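Local atomic coordinates of dual oxidase maturation factor 1 (Mus musculus, PDB entry 6WXU), a protein that probably supports the maturation of the dual oxidase DUOX1 and its transport from the endoplasmic reticulum to the plasma membrane. Residues L101-G106 and N171-A176. Sequence-based numbering, arbitrary orientation.
Sequences LQIGLG and NQYRLA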
ATOM      1  N   LEU B 101       4.176  18.393 -21.635  1.00 42.97           N
ATOM      2  CA  LEU B 101       4.115  16.944 -21.732  1.00 42.97           C
ATOM      3  C   LEU B 101       5.395  16.426 -22.365  1.00 42.97           C
ATOM      4  O   LEU B 101       5.983  17.080 -23.227  1.00 42.97           O
ATOM      5  CB  LEU B 101       2.927  16.483 -22.571  1.00 42.97           C
ATOM      6  CG  LEU B 101       1.633  16.098 -21.872  1.00 42.97           C
ATOM      7  CD1 LEU B 101       0.621  15.678 -22.905  1.00 42.97           C
ATOM      8  CD2 LEU B 101       1.885  14.979 -20.898  1.00 42.97           C
ATOM      9  N   GLN B 102       5.815  15.238 -21.942  1.00 44.43           N
ATOM     10  CA  GLN B 102       7.016  14.616 -22.489  1.00 44.43           C
ATOM     11  C   GLN B 102       6.780  13.110 -22.501  1.00 44.43           C
ATOM     12  O   GLN B 102       6.980  12.444 -21.484  1.00 44.43           O
ATOM     13  CB  GLN B 102       8.244  14.984 -21.673  1.00 44.43           C
ATOM     14  CG  GLN B 102       8.771  16.373 -21.933  1.00 44.43           C
ATOM     15  CD  GLN B 102      10.005  16.666 -21.128  1.00 44.43           C
ATOM     16  OE1 GLN B 102      10.200  16.112 -20.051  1.00 44.43           O
ATOM     17  NE2 GLN B 102      10.859  17.534 -21.650  1.00 44.43           N
ATOM     18  N   ILE B 103       6.367  12.586 -23.646  1.00 44.40           N
ATOM     19  CA  ILE B 103       5.951  11.196 -23.771  1.00 44.40           C
ATOM     20  C   ILE B 103       7.129  10.394 -24.297  1.00 44.40           C
ATOM     21  O   ILE B 103       7.563  10.586 -25.435  1.00 44.40           O
ATOM     22  CB  ILE B 103       4.732  11.055 -24.686  1.00 44.40           C
ATOM     23  CG1 ILE B 103       3.673  12.084 -24.314  1.00 44.40           C
ATOM     24  CG2 ILE B 103       4.149   9.671 -24.575  1.00 44.40           C
ATOM     25  CD1 ILE B 103       2.537  12.142 -25.278  1.00 44.40           C
ATOM     26  N   GLY B 104       7.644   9.495 -23.478  1.00 45.69           N
ATOM     27  CA  GLY B 104       8.734   8.623 -23.862  1.00 45.69           C
ATOM     28  C   GLY B 104       8.248   7.284 -24.363  1.00 45.69           C
ATOM     29  O   GLY B 104       7.145   7.156 -24.899  1.00 45.69           O
ATOM     30  N   LEU B 105       9.083   6.267 -24.188  1.00 46.01           N
ATOM     31  CA  LEU B 105       8.719   4.926 -24.617  1.00 46.01           C
ATOM     32  C   LEU B 105       8.080   4.108 -23.509  1.00 46.01           C
ATOM     33  O   LEU B 105       7.281   3.213 -23.794  1.00 46.01           O
ATOM     34  CB  LEU B 105       9.949   4.188 -25.150  1.00 46.01           C
ATOM     35  CG  LEU B 105      10.578   4.730 -26.432  1.00 46.01           C
ATOM     36  CD1 LEU B 105      11.811   3.940 -26.780  1.00 46.01           C
ATOM     37  CD2 LEU B 105       9.592   4.686 -27.569  1.00 46.01           C
ATOM     38  N   GLY B 106       8.401   4.394 -22.254  1.00 47.85           N
ATOM     39  CA  GLY B 106       7.838   3.630 -21.163  1.00 47.85           C
ATOM     40  C   GLY B 106       7.261   4.490 -20.064  1.00 47.85           C
ATOM     41  O   GLY B 106       7.341   4.136 -18.887  1.00 47.85           O
ATOM     42  N   ASN B 171      -3.277   1.597 -24.314  1.00 49.85           N
ATOM     43  CA  ASN B 171      -2.853   0.410 -25.051  1.00 49.85           C
ATOM     44  C   ASN B 171      -1.927   0.775 -26.200  1.00 49.85           C
ATOM     45  O   ASN B 171      -0.888   0.135 -26.405  1.00 49.85           O
ATOM     46  CB  ASN B 171      -4.072  -0.346 -25.572  1.00 49.85           C
ATOM     47  CG  ASN B 171      -4.780  -1.122 -24.490  1.00 49.85           C
ATOM     48  OD1 ASN B 171      -4.416  -1.050 -23.319  1.00 49.85           O
ATOM     49  ND2 ASN B 171      -5.804  -1.869 -24.875  1.00 49.85           N
ATOM     50  N   GLN B 172      -2.287   1.804 -26.963  1.00 52.75           N
ATOM     51  CA  GLN B 172      -1.492   2.182 -28.124  1.00 52.75           C
ATOM     52  C   GLN B 172      -0.091   2.611 -27.715  1.00 52.75           C
ATOM     53  O   GLN B 172       0.904   2.105 -28.243  1.00 52.75           O
ATOM     54  CB  GLN B 172      -2.193   3.298 -28.886  1.00 52.75           C
ATOM     55  CG  GLN B 172      -1.588   3.603 -30.235  1.00 52.75           C
ATOM     56  CD  GLN B 172      -2.007   2.610 -31.298  1.00 52.75           C
ATOM     57  OE1 GLN B 172      -2.827   1.728 -31.052  1.00 52.75           O
ATOM     58  NE2 GLN B 172      -1.447   2.753 -32.491  1.00 52.75           N
ATOM     59  N   TYR B 173       0.007   3.550 -26.774  1.00 49.20           N
ATOM     60  CA  TYR B 173       1.325   4.008 -26.355  1.00 49.20           C
ATOM     61  C   TYR B 173       2.122   2.895 -25.699  1.00 49.20           C
ATOM     62  O   TYR B 173       3.340   2.815 -25.887  1.00 49.20           O
ATOM     63  CB  TYR B 173       1.197   5.208 -25.424  1.00 49.20           C
ATOM     64  CG  TYR B 173       1.058   6.513 -26.159  1.00 49.20           C
ATOM     65  CD1 TYR B 173       2.174   7.234 -26.541  1.00 49.20           C
ATOM     66  CD2 TYR B 173      -0.186   7.021 -26.484  1.00 49.20           C
ATOM     67  CE1 TYR B 173       2.055   8.422 -27.216  1.00 49.20           C
ATOM     68  CE2 TYR B 173      -0.313   8.206 -27.159  1.00 49.20           C
ATOM     69  CZ  TYR B 173       0.809   8.903 -27.522  1.00 49.20           C
ATOM     70  OH  TYR B 173       0.684  10.090 -28.197  1.00 49.20           O
ATOM     71  N   ARG B 174       1.460   2.001 -24.970  1.00 49.15           N
ATOM     72  CA  ARG B 174       2.173   0.917 -24.308  1.00 49.15           C
ATOM     73  C   ARG B 174       2.797  -0.034 -25.321  1.00 49.15           C
ATOM     74  O   ARG B 174       3.989  -0.351 -25.236  1.00 49.15           O
ATOM     75  CB  ARG B 174       1.228   0.165 -23.380  1.00 49.15           C
ATOM     76  CG  ARG B 174       1.921  -0.801 -22.471  1.00 49.15           C
ATOM     77  CD  ARG B 174       0.932  -1.702 -21.785  1.00 49.15           C
ATOM     78  NE  ARG B 174       1.551  -2.403 -20.670  1.00 49.15           N
ATOM     79  CZ  ARG B 174       0.973  -3.389 -19.997  1.00 49.15           C
ATOM     80  NH1 ARG B 174      -0.242  -3.796 -20.332  1.00 49.15           N
ATOM     81  NH2 ARG B 174       1.610  -3.970 -18.992  1.00 49.15           N
ATOM     82  N   LEU B 175       2.008  -0.499 -26.290  1.00 48.56           N
ATOM     83  CA  LEU B 175       2.530  -1.439 -27.276  1.00 48.56           C
ATOM     84  C   LEU B 175       3.599  -0.795 -28.150  1.00 48.56           C
ATOM     85  O   LEU B 175       4.649  -1.399 -28.406  1.00 48.56           O
ATOM     86  CB  LEU B 175       1.394  -1.983 -28.136  1.00 48.56           C
ATOM     87  CG  LEU B 175       0.690  -3.247 -27.647  1.00 48.56           C
ATOM     88  CD1 LEU B 175       1.710  -4.326 -27.358  1.00 48.56           C
ATOM     89  CD2 LEU B 175      -0.160  -2.987 -26.419  1.00 48.56           C
ATOM     90  N   ALA B 176       3.349   0.429 -28.619  1.00 48.53           N
ATOM     91  CA  ALA B 176       4.319   1.094 -29.478  1.00 48.53           C
ATOM     92  C   ALA B 176       5.633   1.328 -28.748  1.00 48.53           C
ATOM     93  O   ALA B 176       6.711   1.106 -29.312  1.00 48.53           O
ATOM     94  CB  ALA B 176       3.746   2.411 -29.988  1.00 48.53           C
TER
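The end of strand 94-103, in the antiparallel sheet of the predicted extracellular region, meets the first turn of helix 170-199 chiefly through I103 and Y173. The methyl CG2 of I103 meets the CD1-CE1 bond of the Y173 ring obliquely, 3.6 Å from CE1 of Y173 and 3.7 Å from its CD1. A chi1 of -47° sets CG1 of I103 beside the backbone N and CG2 anti to it, which turns CG2 to the ring. The two side chains cross at about a right angle, and CD1 of I103 lies more loosely near the hydroxyl, 4.0 Å from OH of Y173. L105, buried in the loop after the strand, borders the contact more loosely; its CA is 7.6 Å from CA of A176, the closest backbone approach by CA atoms. I231 of helix 228-231 touches both I103 and Y173, and F161 also packs on I103, while backbone hydrogen bonding with S77 of strand 77-86 holds I103 in its sheet. No hydrogen bond links the two segments; their buried contact is van der Waals, mainly CG2 of I103 on the ring carbons of Y173, and so lacks the directionality of a hydrogen bond.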